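PDB 1O12: N-acetylglucosamine-6-phosphate deacetylase from Thermotoga maritima, which probably hydrolyses the N-acetyl group of N-acetylglucosamine 6-phosphate, using one bound divalent metal cation per subunit. Local coordinates for residues 206-211 and 235-240; 210-215 and 243-248; 261-266 and 331-336; 187-192 and 222-227; 182-187 and 202-207. All coordinates share one frame; numbering follows the deposited sequence.

Interaction 1 (206-211 and 235-240); sequences RITHFP and KLELIC. With FE (Fe (III) ion), chain C.
In the beta-alpha-beta unit formed by strand 206-207, helix 223-230 and strand 235-239, the two strands run parallel, I207 N bonding to K235 O and E237 N to I207 O. Further along, F210 N meets E237 O at 2.9 Å. E237 sends its CG between the backbone N and the carbonyl carbon (chi1 77°), and the chain continues extended toward R206. Its OE2 takes both R206 NH2, at 2.8 Å and nearly in line with the C-O bond, and R206 NH1, at 3.0 Å from above the carboxylate plane; the two flat groups stand 84° apart. R206 NE pairs with E336. A buried acid suits this place because it has a matching cation, while OE1 bonds to H61. On the other face of the sheet L236 spends its two methyls separately. CD1 lies over the centre of the F210 ring, 3.5 Å from the centroid, a CH-pi contact opposite P211 CB, and CD2 packs on I207 CB at 3.8 Å. H209 gives NE2 to the iron at 2.3 Å, with E127 and H188 as the other protein ligands. A metal-binding histidine at the C-terminal end of a barrel strand is typical of the TIM-barrel amidohydrolases.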
# COMPACT_ATOMS: atom_id res chain seq x y z
N ARG A 206 -5.06 8.52 13.78
CA ARG A 206 -6.24 8.09 13.06
C ARG A 206 -6.49 8.91 11.78
O ARG A 206 -6.21 10.11 11.72
CB ARG A 206 -7.41 8.19 14.05
CG ARG A 206 -8.73 7.61 13.65
CD ARG A 206 -9.74 7.96 14.70
NE ARG A 206 -11.00 7.28 14.53
CZ ARG A 206 -11.91 7.56 13.59
NH1 ARG A 206 -11.68 8.54 12.72
NH2 ARG A 206 -13.04 6.84 13.53
N ILE A 207 -7.02 8.26 10.74
CA ILE A 207 -7.36 8.94 9.49
C ILE A 207 -8.87 8.76 9.14
O ILE A 207 -9.39 7.63 9.16
CB ILE A 207 -6.48 8.43 8.36
CG1 ILE A 207 -5.03 8.86 8.64
CG2 ILE A 207 -6.98 8.98 7.01
CD1 ILE A 207 -4.05 8.45 7.59
N THR A 208 -9.55 9.88 8.87
CA THR A 208 -11.00 9.92 8.58
C THR A 208 -11.31 9.47 7.14
O THR A 208 -10.70 9.94 6.18
CB THR A 208 -11.59 11.36 8.91
OG1 THR A 208 -11.41 11.62 10.30
CG2 THR A 208 -13.09 11.48 8.60
N HIS A 209 -12.30 8.58 7.04
CA HIS A 209 -12.70 7.89 5.80
C HIS A 209 -11.62 7.87 4.71
O HIS A 209 -11.66 8.63 3.74
CB HIS A 209 -14.06 8.36 5.24
CG HIS A 209 -14.19 9.83 5.06
ND1 HIS A 209 -13.16 10.62 4.59
CD2 HIS A 209 -15.24 10.67 5.27
CE1 HIS A 209 -13.57 11.88 4.53
NE2 HIS A 209 -14.82 11.93 4.94
N PHE A 210 -10.64 7.00 4.95
CA PHE A 210 -9.48 6.76 4.08
C PHE A 210 -9.97 5.99 2.85
O PHE A 210 -10.71 5.02 2.96
CB PHE A 210 -8.47 5.90 4.85
CG PHE A 210 -7.25 5.51 4.06
CD1 PHE A 210 -6.07 6.23 4.18
CD2 PHE A 210 -7.28 4.39 3.22
CE1 PHE A 210 -4.94 5.86 3.48
CE2 PHE A 210 -6.15 4.01 2.51
CZ PHE A 210 -4.98 4.74 2.64
N PRO A 211 -9.53 6.40 1.65
CA PRO A 211 -8.62 7.52 1.38
C PRO A 211 -9.36 8.70 0.78
O PRO A 211 -8.74 9.57 0.16
CB PRO A 211 -7.67 6.92 0.39
CG PRO A 211 -8.64 6.20 -0.51
CD PRO A 211 -9.62 5.54 0.46
N LYS A 235 -4.89 4.10 12.69
CA LYS A 235 -6.02 3.32 12.19
C LYS A 235 -6.72 4.08 11.06
O LYS A 235 -6.68 5.32 11.03
CB LYS A 235 -6.99 3.01 13.33
CG LYS A 235 -6.34 2.36 14.55
CD LYS A 235 -7.40 1.74 15.45
CE LYS A 235 -6.80 1.12 16.70
NZ LYS A 235 -5.61 0.27 16.38
N LEU A 236 -7.36 3.36 10.15
CA LEU A 236 -8.02 4.02 9.04
C LEU A 236 -9.49 3.69 9.03
O LEU A 236 -9.87 2.52 9.14
CB LEU A 236 -7.43 3.57 7.70
CG LEU A 236 -5.91 3.49 7.53
CD1 LEU A 236 -5.56 3.02 6.13
CD2 LEU A 236 -5.32 4.86 7.81
N GLU A 237 -10.35 4.70 8.92
CA GLU A 237 -11.74 4.34 8.87
C GLU A 237 -12.09 4.10 7.39
O GLU A 237 -11.57 4.76 6.51
CB GLU A 237 -12.63 5.40 9.58
CG GLU A 237 -12.92 6.68 8.88
CD GLU A 237 -13.77 7.64 9.72
OE1 GLU A 237 -14.38 8.54 9.12
OE2 GLU A 237 -13.84 7.52 10.97
N LEU A 238 -12.92 3.10 7.12
CA LEU A 238 -13.29 2.75 5.76
C LEU A 238 -14.81 2.66 5.56
O LEU A 238 -15.52 2.05 6.36
CB LEU A 238 -12.71 1.39 5.39
CG LEU A 238 -11.26 0.95 5.57
CD1 LEU A 238 -11.14 -0.45 4.93
CD2 LEU A 238 -10.27 1.94 4.91
N ILE A 239 -15.32 3.25 4.49
CA ILE A 239 -16.75 3.16 4.20
C ILE A 239 -16.93 1.99 3.23
O ILE A 239 -16.63 2.13 2.05
CB ILE A 239 -17.28 4.45 3.54
CG1 ILE A 239 -17.11 5.63 4.51
CG2 ILE A 239 -18.75 4.28 3.13
CD1 ILE A 239 -17.18 6.98 3.82
N CYS A 240 -17.43 0.84 3.70
CA CYS A 240 -17.57 -0.32 2.83
C CYS A 240 -18.85 -0.47 2.04
O CYS A 240 -19.53 -1.48 2.17
CB CYS A 240 -17.34 -1.59 3.60
SG CYS A 240 -15.68 -1.67 4.11
FE FE C . -16.08 13.88 5.02
O HOH W 1 -13.65 5.12 3.35

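Interaction 2 (210-215 and 243-248); sequences FPNGLK and VHLSRE
N212 lays its carboxamide across the side chain of H244, the amide and imidazole planes 88° apart. Its OD1 comes in at the edge of the ring, in plane, 3.8 Å from H244 CD2 and 3.7 Å from H244 CB. The other branch does the bonding: N212 ND2 donates to H244 O at 2.9 Å, nearly straight (166°). ND2 meets a lone pair in the carbonyl plane, and H244 O lies close to the plane of the N212 amide. The CA-CB bond of N212 points toward the segment 243-248, and CG lies anti to the carbonyl carbon (chi1 -42°). An asparagine suits the place because one flat group gives the carbonyl its donor while its oxygen merely rests at the ring edge. An alanine here would probably leave H244 O without this straight donor and let the H244 loop shift. H244 O also receives a weak bond from H219 of the second subunit, while H244 ND1 is held by D241.

Beside this polar pair the packing is apolar. L245 brings its CG to 4.1 Å from P211 CD, and its CD1 lies 3.8 Å from F210 O. P211 follows a cis peptide bond and opens a type II beta turn ending at L214, in which G213 has the positive phi that favours glycine. In the other segment, S246 is the N-cap of helix 247-257. N212, G213 and H244 are all predicted to bind substrate, so the contact joins two loops of the kind that line the active-site mouth of a TIM-barrel amidohydrolase.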
# COMPACT_ATOMS: atom_id res chain seq x y z
N PHE A 210 -10.64 7.00 4.95
CA PHE A 210 -9.48 6.76 4.08
C PHE A 210 -9.97 5.99 2.85
O PHE A 210 -10.71 5.02 2.96
CB PHE A 210 -8.47 5.90 4.85
CG PHE A 210 -7.25 5.51 4.06
CD1 PHE A 210 -6.07 6.23 4.18
CD2 PHE A 210 -7.28 4.39 3.22
CE1 PHE A 210 -4.94 5.86 3.48
CE2 PHE A 210 -6.15 4.01 2.51
CZ PHE A 210 -4.98 4.74 2.64
N PRO A 211 -9.53 6.40 1.65
CA PRO A 211 -8.62 7.52 1.38
C PRO A 211 -9.36 8.70 0.78
O PRO A 211 -8.74 9.57 0.16
CB PRO A 211 -7.67 6.92 0.39
CG PRO A 211 -8.64 6.20 -0.51
CD PRO A 211 -9.62 5.54 0.46
N ASN A 212 -10.68 8.73 0.93
CA ASN A 212 -11.43 9.85 0.35
C ASN A 212 -11.03 11.17 1.03
O ASN A 212 -10.88 11.23 2.25
CB ASN A 212 -12.94 9.65 0.50
CG ASN A 212 -13.39 8.21 0.21
OD1 ASN A 212 -13.69 7.44 1.13
ND2 ASN A 212 -13.45 7.85 -1.08
N GLY A 213 -10.86 12.22 0.24
CA GLY A 213 -10.52 13.52 0.81
C GLY A 213 -9.06 13.70 1.18
O GLY A 213 -8.73 14.43 2.13
N LEU A 214 -8.17 13.04 0.45
CA LEU A 214 -6.74 13.15 0.72
C LEU A 214 -5.98 13.20 -0.59
O LEU A 214 -6.49 12.80 -1.65
CB LEU A 214 -6.28 11.95 1.53
CG LEU A 214 -6.99 11.76 2.87
CD1 LEU A 214 -7.04 10.27 3.20
CD2 LEU A 214 -6.28 12.57 3.97
N LYS A 215 -4.76 13.72 -0.54
CA LYS A 215 -3.97 13.74 -1.75
C LYS A 215 -3.57 12.26 -1.93
O LYS A 215 -3.33 11.55 -0.94
CB LYS A 215 -2.73 14.60 -1.58
CG LYS A 215 -1.94 14.78 -2.87
CD LYS A 215 -2.33 16.06 -3.63
CE LYS A 215 -1.78 17.32 -2.98
NZ LYS A 215 -2.32 18.53 -3.64
N VAL A 243 -18.64 1.87 -3.17
CA VAL A 243 -18.52 3.10 -3.94
C VAL A 243 -17.37 4.00 -3.44
O VAL A 243 -16.54 4.43 -4.24
CB VAL A 243 -19.85 3.86 -3.91
CG1 VAL A 243 -19.79 5.08 -4.83
CG2 VAL A 243 -20.97 2.91 -4.32
N HIS A 244 -17.33 4.31 -2.13
CA HIS A 244 -16.25 5.13 -1.58
C HIS A 244 -14.90 4.44 -1.80
O HIS A 244 -13.86 5.10 -1.90
CB HIS A 244 -16.47 5.41 -0.10
CG HIS A 244 -17.54 6.44 0.15
ND1 HIS A 244 -18.88 6.18 -0.02
CD2 HIS A 244 -17.45 7.75 0.47
CE1 HIS A 244 -19.57 7.28 0.18
NE2 HIS A 244 -18.72 8.25 0.48
N LEU A 245 -14.93 3.11 -1.86
CA LEU A 245 -13.75 2.29 -2.17
C LEU A 245 -14.27 1.11 -2.97
O LEU A 245 -15.39 0.62 -2.72
CB LEU A 245 -13.08 1.70 -0.94
CG LEU A 245 -12.40 2.52 0.12
CD1 LEU A 245 -13.44 3.21 0.97
CD2 LEU A 245 -11.56 1.55 0.98
N SER A 246 -13.49 0.63 -3.92
CA SER A 246 -13.95 -0.54 -4.67
C SER A 246 -13.57 -1.75 -3.83
O SER A 246 -12.75 -1.65 -2.90
CB SER A 246 -13.25 -0.62 -6.03
OG SER A 246 -11.84 -0.78 -5.89
N ARG A 247 -14.15 -2.89 -4.15
CA ARG A 247 -13.82 -4.10 -3.43
C ARG A 247 -12.28 -4.33 -3.51
O ARG A 247 -11.66 -4.70 -2.52
CB ARG A 247 -14.65 -5.27 -4.00
CG ARG A 247 -13.87 -6.30 -4.84
CD ARG A 247 -13.98 -7.73 -4.26
NE ARG A 247 -15.36 -8.21 -4.25
CZ ARG A 247 -15.77 -9.32 -3.62
NH1 ARG A 247 -17.06 -9.68 -3.66
NH2 ARG A 247 -14.89 -10.07 -2.94
N GLU A 248 -11.66 -4.08 -4.65
CA GLU A 248 -10.21 -4.28 -4.73
C GLU A 248 -9.44 -3.37 -3.74
O GLU A 248 -8.50 -3.83 -3.09
CB GLU A 248 -9.70 -4.04 -6.15
CG GLU A 248 -10.32 -4.96 -7.16
CD GLU A 248 -11.81 -4.67 -7.38
OE1 GLU A 248 -12.17 -3.48 -7.56
OE2 GLU A 248 -12.62 -5.64 -7.39

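Interaction 3 (261-266 and 331-336); sequences GIVLVT and YNSCVE
N332 and V263 hold helix 322-336 against strand 262-265 of the TIM barrel, the two short segments approaching to 7.9 Å between axes and crossing at -104°. In the tight part, at the start of the strand, N332 ND2 donates to I262 O at 2.7 Å, the acceptor in the amide plane but the donor tilted 31° from the carbonyl plane. A259 O is a second partner of ND2, so the two amide hydrogens tie down the polypeptide on both sides of G261, a task that suits a buried asparagine. Next to it N332 CB lies 3.8 Å from V263 CG2, the two side chains sliding past each other in opposite directions. V263 is branched at CB, and both methyls are used: CG2 also meets E336 OE1 at 3.8 Å, and CG1 meets S333 OG at 3.6 Å. The E336 carboxylate has its main partner in R206, whose NE forms a salt bridge to OE1, and the valine methyl borders that ion pair. On the loose side L264 has no direct packing with residues 331-336, and one water bridges them. S333 serves both parts: its OG, against V263 CG1, also lies 2.7 Å from that water oxygen, itself 2.9 Å from L264 O.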
# COMPACT_ATOMS: atom_id res chain seq x y z
N GLY A 261 -5.84 -2.50 12.00
CA GLY A 261 -5.72 -1.11 11.62
C GLY A 261 -6.87 -0.50 10.85
O GLY A 261 -6.69 0.51 10.19
N ILE A 262 -8.05 -1.12 10.93
CA ILE A 262 -9.23 -0.63 10.21
C ILE A 262 -10.44 -0.40 11.11
O ILE A 262 -10.77 -1.22 11.96
CB ILE A 262 -9.60 -1.60 9.09
CG1 ILE A 262 -8.62 -1.45 7.93
CG2 ILE A 262 -11.03 -1.39 8.66
CD1 ILE A 262 -8.59 -2.69 7.04
N VAL A 263 -11.10 0.72 10.92
CA VAL A 263 -12.26 1.04 11.72
C VAL A 263 -13.47 1.14 10.81
O VAL A 263 -13.52 2.01 9.94
CB VAL A 263 -12.05 2.36 12.45
CG1 VAL A 263 -13.40 3.00 12.81
CG2 VAL A 263 -11.29 2.09 13.71
N LEU A 264 -14.44 0.25 10.97
CA LEU A 264 -15.61 0.32 10.09
C LEU A 264 -16.40 1.57 10.46
O LEU A 264 -16.46 1.97 11.62
CB LEU A 264 -16.47 -0.93 10.22
CG LEU A 264 -16.45 -1.84 8.99
CD1 LEU A 264 -15.12 -1.78 8.30
CD2 LEU A 264 -16.79 -3.27 9.37
N VAL A 265 -17.01 2.19 9.47
CA VAL A 265 -17.75 3.42 9.68
C VAL A 265 -18.90 3.44 8.66
O VAL A 265 -18.84 2.78 7.62
CB VAL A 265 -16.75 4.62 9.47
CG1 VAL A 265 -17.30 5.62 8.55
CG2 VAL A 265 -16.34 5.22 10.82
N THR A 266 -19.93 4.22 8.91
CA THR A 266 -21.04 4.27 7.99
C THR A 266 -21.04 5.54 7.13
O THR A 266 -21.24 5.46 5.92
CB THR A 266 -22.37 4.10 8.80
OG1 THR A 266 -23.23 3.19 8.12
CG2 THR A 266 -23.05 5.42 9.04
N TYR A 331 -14.23 -3.31 18.44
CA TYR A 331 -13.04 -3.24 19.26
C TYR A 331 -12.04 -2.12 18.92
O TYR A 331 -11.58 -1.41 19.81
CB TYR A 331 -12.32 -4.60 19.27
CG TYR A 331 -11.13 -4.63 20.19
CD1 TYR A 331 -11.28 -4.50 21.58
CD2 TYR A 331 -9.84 -4.75 19.68
CE1 TYR A 331 -10.19 -4.49 22.43
CE2 TYR A 331 -8.73 -4.75 20.52
CZ TYR A 331 -8.91 -4.62 21.89
OH TYR A 331 -7.82 -4.61 22.72
N ASN A 332 -11.70 -1.96 17.64
CA ASN A 332 -10.77 -0.92 17.28
C ASN A 332 -11.24 0.48 17.72
O ASN A 332 -10.46 1.24 18.28
CB ASN A 332 -10.46 -0.96 15.77
CG ASN A 332 -9.68 -2.24 15.36
OD1 ASN A 332 -9.05 -2.89 16.19
ND2 ASN A 332 -9.72 -2.57 14.06
N SER A 333 -12.51 0.81 17.53
CA SER A 333 -13.00 2.14 17.94
C SER A 333 -12.95 2.24 19.44
O SER A 333 -12.56 3.26 19.99
CB SER A 333 -14.46 2.36 17.52
OG SER A 333 -14.63 2.16 16.14
N CYS A 334 -13.38 1.18 20.11
CA CYS A 334 -13.39 1.18 21.55
C CYS A 334 -12.00 1.52 22.07
O CYS A 334 -11.87 2.27 23.02
CB CYS A 334 -13.84 -0.18 22.09
SG CYS A 334 -15.62 -0.47 22.01
N VAL A 335 -10.97 0.97 21.44
CA VAL A 335 -9.61 1.23 21.88
C VAL A 335 -9.27 2.68 21.64
O VAL A 335 -8.63 3.32 22.46
CB VAL A 335 -8.56 0.32 21.15
CG1 VAL A 335 -7.13 0.85 21.40
CG2 VAL A 335 -8.67 -1.12 21.65
N GLU A 336 -9.74 3.24 20.53
CA GLU A 336 -9.41 4.63 20.25
C GLU A 336 -10.07 5.57 21.23
O GLU A 336 -9.46 6.53 21.71
CB GLU A 336 -9.84 5.02 18.83
CG GLU A 336 -9.17 4.23 17.77
CD GLU A 336 -9.35 4.85 16.40
OE1 GLU A 336 -10.51 5.10 15.96
OE2 GLU A 336 -8.30 5.08 15.75
O HOH W 2 -16.06 0.79 14.27

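Interaction 4 (187-192 and 222-227); sequences GHSIAT and IGITGA. With FE (Fe (III) ion), chain C.
The metal-site loop 187-192 of this TIM-barrel enzyme rests S189 and A191 on G223 and I224 of helix 223-230. I224 does most of the touching. Its CG1 lies anti to the carbonyl carbon (chi1 -70°), 3.7 Å from A191 O and 4.1 Å from A191 CB, and its CD1 reaches S189 OG at 3.5 Å. A long aliphatic chain suits this place because it spans two residues of the loop at once. G223 has its CA 3.9 Å from A191 O, and a CB would lie beside that carbonyl; it is the positive phi that favours glycine here. S189 shapes the loop as an ST turn, OG accepting from A191 N at 2.8 Å (153°), while E167 bonds to the same OG through OE1 and to I190 N through OE2. An alanine in place of S189 would probably leave A191 N and E167 OE1 without this mate, and the loop beside the metal ligand freer to move. H188, immediately before S189, turns the other way, toward the metal site that E127 and H209 complete. Its ND1 is hydrogen-bonded to K135 O, and its NE2 binds the iron at 2.2 Å.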
# COMPACT_ATOMS: atom_id res chain seq x y z
N GLY A 187 -8.17 14.17 8.16
CA GLY A 187 -9.03 13.98 7.01
C GLY A 187 -9.29 15.32 6.34
O GLY A 187 -9.12 16.38 6.95
N HIS A 188 -9.71 15.26 5.06
CA HIS A 188 -10.00 16.45 4.25
C HIS A 188 -8.79 17.35 4.24
O HIS A 188 -8.87 18.52 4.55
CB HIS A 188 -11.20 17.17 4.84
CG HIS A 188 -12.46 16.38 4.76
ND1 HIS A 188 -13.12 16.15 3.56
CD2 HIS A 188 -13.17 15.73 5.71
CE1 HIS A 188 -14.18 15.40 3.79
NE2 HIS A 188 -14.24 15.13 5.08
N SER A 189 -7.66 16.77 3.86
CA SER A 189 -6.40 17.49 3.87
C SER A 189 -5.49 17.20 2.70
O SER A 189 -5.61 16.17 2.04
CB SER A 189 -5.68 17.12 5.17
OG SER A 189 -4.28 17.09 5.03
N ILE A 190 -4.57 18.12 2.42
CA ILE A 190 -3.59 17.88 1.35
C ILE A 190 -2.22 17.79 1.97
O ILE A 190 -1.22 17.74 1.29
CB ILE A 190 -3.56 18.98 0.25
CG1 ILE A 190 -3.44 20.36 0.89
CG2 ILE A 190 -4.75 18.85 -0.66
CD1 ILE A 190 -3.68 21.48 -0.14
N ALA A 191 -2.18 17.76 3.30
CA ALA A 191 -0.92 17.68 4.01
C ALA A 191 0.04 16.60 3.48
O ALA A 191 -0.37 15.51 3.03
CB ALA A 191 -1.18 17.45 5.49
N THR A 192 1.32 16.91 3.57
CA THR A 192 2.36 16.01 3.13
C THR A 192 2.59 15.00 4.24
O THR A 192 1.99 15.08 5.29
CB THR A 192 3.67 16.78 2.90
OG1 THR A 192 4.04 17.42 4.13
CG2 THR A 192 3.48 17.85 1.82
N ILE A 222 4.51 10.66 -0.28
CA ILE A 222 3.49 9.67 -0.02
C ILE A 222 2.27 10.26 0.67
O ILE A 222 1.18 9.66 0.66
CB ILE A 222 4.07 8.45 0.77
CG1 ILE A 222 4.53 8.86 2.16
CG2 ILE A 222 5.25 7.86 0.00
CD1 ILE A 222 4.92 7.67 3.01
N GLY A 223 2.46 11.46 1.24
CA GLY A 223 1.37 12.17 1.91
C GLY A 223 0.66 11.44 3.04
O GLY A 223 1.16 10.43 3.59
N ILE A 224 -0.51 11.97 3.41
CA ILE A 224 -1.29 11.36 4.49
C ILE A 224 -1.70 9.94 4.12
O ILE A 224 -1.74 9.07 4.98
CB ILE A 224 -2.61 12.17 4.79
CG1 ILE A 224 -2.29 13.50 5.46
CG2 ILE A 224 -3.50 11.36 5.74
CD1 ILE A 224 -3.41 13.99 6.38
N THR A 225 -2.02 9.73 2.86
CA THR A 225 -2.43 8.41 2.38
C THR A 225 -1.31 7.43 2.61
O THR A 225 -1.54 6.29 3.00
CB THR A 225 -2.75 8.47 0.89
OG1 THR A 225 -3.67 9.55 0.67
CG2 THR A 225 -3.34 7.16 0.39
N GLY A 226 -0.09 7.89 2.36
CA GLY A 226 1.08 7.05 2.53
C GLY A 226 1.39 6.83 3.99
O GLY A 226 1.80 5.73 4.39
N ALA A 227 1.19 7.86 4.79
CA ALA A 227 1.40 7.75 6.23
C ALA A 227 0.40 6.73 6.72
O ALA A 227 0.75 5.82 7.46
CB ALA A 227 1.16 9.09 6.91
FE FE C . -16.08 13.88 5.02

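Interaction 5 (182-187 and 202-207); sequences IVLSAG and EGVKRI
Segments 183-186 and 204-207 run 58° apart and meet in a single bridge, A186 with I207, where A186 N donates to R206 O at 2.9 Å (167°) and I207 CA sends a CH···O contact to A186 O at 3.2 Å. The backbones are closest at this end. At the other end they part, and a water fills in, 3.0 Å from L184 O and 2.9 Å from K205 N, donating to the first and accepting from the second.

Around the bridge the side chains sort by polarity. S185 has OG anti to its backbone N (chi1 -161°), which brings the hydroxyl alongside the R206 chain: OG lies 3.3 Å from R206 CG and takes a hydrogen bond from R206 NH1 at 2.9 Å, at the edge of the guanidinium and in its plane. A small polar residue suits this place, since it can lie against the methylenes and still meet the charged end. V183 CG1 comes across the same arginine, 4.0 Å from R206 CD. On the other side the contact is apolar, V204 CG2 packing on L184 CD1 at 4.0 Å. V204 follows G203, whose positive phi closes helix 193-200 in a Schellman motif.

R206 is buried, with NH1 bonded to S185 OG and NE paired with E336. Counting E237 as well, two acids and a hydroxyl about one guanidinium imply a group fixed in rotation and likely to keep its charge.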
# COMPACT_ATOMS: atom_id res chain seq x y z
N ILE A 182 -11.02 13.89 23.82
CA ILE A 182 -11.41 14.05 22.42
C ILE A 182 -10.32 13.40 21.54
O ILE A 182 -9.14 13.68 21.70
CB ILE A 182 -11.57 15.54 22.05
CG1 ILE A 182 -12.65 16.18 22.93
CG2 ILE A 182 -11.88 15.68 20.57
CD1 ILE A 182 -12.93 17.65 22.60
N VAL A 183 -10.74 12.51 20.63
CA VAL A 183 -9.80 11.85 19.73
C VAL A 183 -9.65 12.69 18.45
O VAL A 183 -10.65 13.07 17.84
CB VAL A 183 -10.30 10.41 19.31
CG1 VAL A 183 -9.37 9.83 18.23
CG2 VAL A 183 -10.36 9.47 20.53
N LEU A 184 -8.41 13.00 18.06
CA LEU A 184 -8.17 13.75 16.83
C LEU A 184 -8.05 12.80 15.63
O LEU A 184 -7.54 11.70 15.75
CB LEU A 184 -6.88 14.58 16.93
CG LEU A 184 -6.95 15.77 17.88
CD1 LEU A 184 -5.66 16.58 17.75
CD2 LEU A 184 -8.18 16.64 17.54
N SER A 185 -8.54 13.21 14.47
CA SER A 185 -8.45 12.35 13.30
C SER A 185 -8.15 13.20 12.06
O SER A 185 -8.78 14.23 11.85
CB SER A 185 -9.78 11.57 13.10
OG SER A 185 -9.59 10.42 12.25
N ALA A 186 -7.20 12.77 11.25
CA ALA A 186 -6.83 13.54 10.06
C ALA A 186 -7.71 13.15 8.88
O ALA A 186 -7.98 11.96 8.65
CB ALA A 186 -5.36 13.30 9.71
N GLY A 187 -8.17 14.17 8.16
CA GLY A 187 -9.03 13.98 7.01
C GLY A 187 -9.29 15.32 6.34
O GLY A 187 -9.12 16.38 6.95
N GLU A 202 2.87 13.59 18.02
CA GLU A 202 2.19 14.10 19.21
C GLU A 202 1.03 13.21 19.64
O GLU A 202 0.27 13.57 20.54
CB GLU A 202 1.65 15.50 18.96
CG GLU A 202 2.69 16.58 18.69
CD GLU A 202 3.74 16.76 19.81
OE1 GLU A 202 3.41 16.63 21.01
OE2 GLU A 202 4.91 17.06 19.47
N GLY A 203 0.87 12.07 18.98
CA GLY A 203 -0.20 11.16 19.35
C GLY A 203 -1.40 11.08 18.43
O GLY A 203 -2.32 10.32 18.72
N VAL A 204 -1.45 11.84 17.34
CA VAL A 204 -2.62 11.70 16.46
C VAL A 204 -2.41 10.40 15.69
O VAL A 204 -1.44 10.28 14.93
CB VAL A 204 -2.76 12.88 15.44
CG1 VAL A 204 -3.97 12.66 14.56
CG2 VAL A 204 -2.86 14.25 16.20
N LYS A 205 -3.30 9.43 15.87
CA LYS A 205 -3.10 8.18 15.17
C LYS A 205 -4.31 7.63 14.42
O LYS A 205 -4.54 6.42 14.37
CB LYS A 205 -2.54 7.14 16.15
CG LYS A 205 -1.20 7.55 16.74
CD LYS A 205 -0.79 6.58 17.83
CE LYS A 205 0.63 6.87 18.35
NZ LYS A 205 1.01 5.85 19.38
N ARG A 206 -5.06 8.52 13.78
CA ARG A 206 -6.24 8.09 13.06
C ARG A 206 -6.49 8.91 11.78
O ARG A 206 -6.21 10.11 11.72
CB ARG A 206 -7.41 8.19 14.05
CG ARG A 206 -8.73 7.61 13.65
CD ARG A 206 -9.74 7.96 14.70
NE ARG A 206 -11.00 7.28 14.53
CZ ARG A 206 -11.91 7.56 13.59
NH1 ARG A 206 -11.68 8.54 12.72
NH2 ARG A 206 -13.04 6.84 13.53
N ILE A 207 -7.02 8.26 10.74
CA ILE A 207 -7.36 8.94 9.49
C ILE A 207 -8.87 8.76 9.14
O ILE A 207 -9.39 7.63 9.16
CB ILE A 207 -6.48 8.43 8.36
CG1 ILE A 207 -5.03 8.86 8.64
CG2 ILE A 207 -6.98 8.98 7.01
CD1 ILE A 207 -4.05 8.45 7.59
O HOH W 3 -5.91 9.62 17.22

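How the interactions relate
From the N terminus, interaction 5 comes first: it closes the loop over helix 193-200 and pairs strand 183-186 with 206-207. Interaction 4 opens at G187, where interaction 5's first segment ends, and closes at helix 223-230; its segments alternate with those of interactions 5, 1 and 2, so it crosses all three. Interaction 1 continues from the shared R206 and I207 to strand 235-239. Interaction 2 starts from the shared F210 and P211 and closes a slightly longer loop at the start of helix 247-257. Interaction 3 follows in series, joining strand 262-265 to helix 322-336. Interactions 1 and 4 meet at the iron, and R206 with E336 ties interactions 1 and 5 to interaction 3.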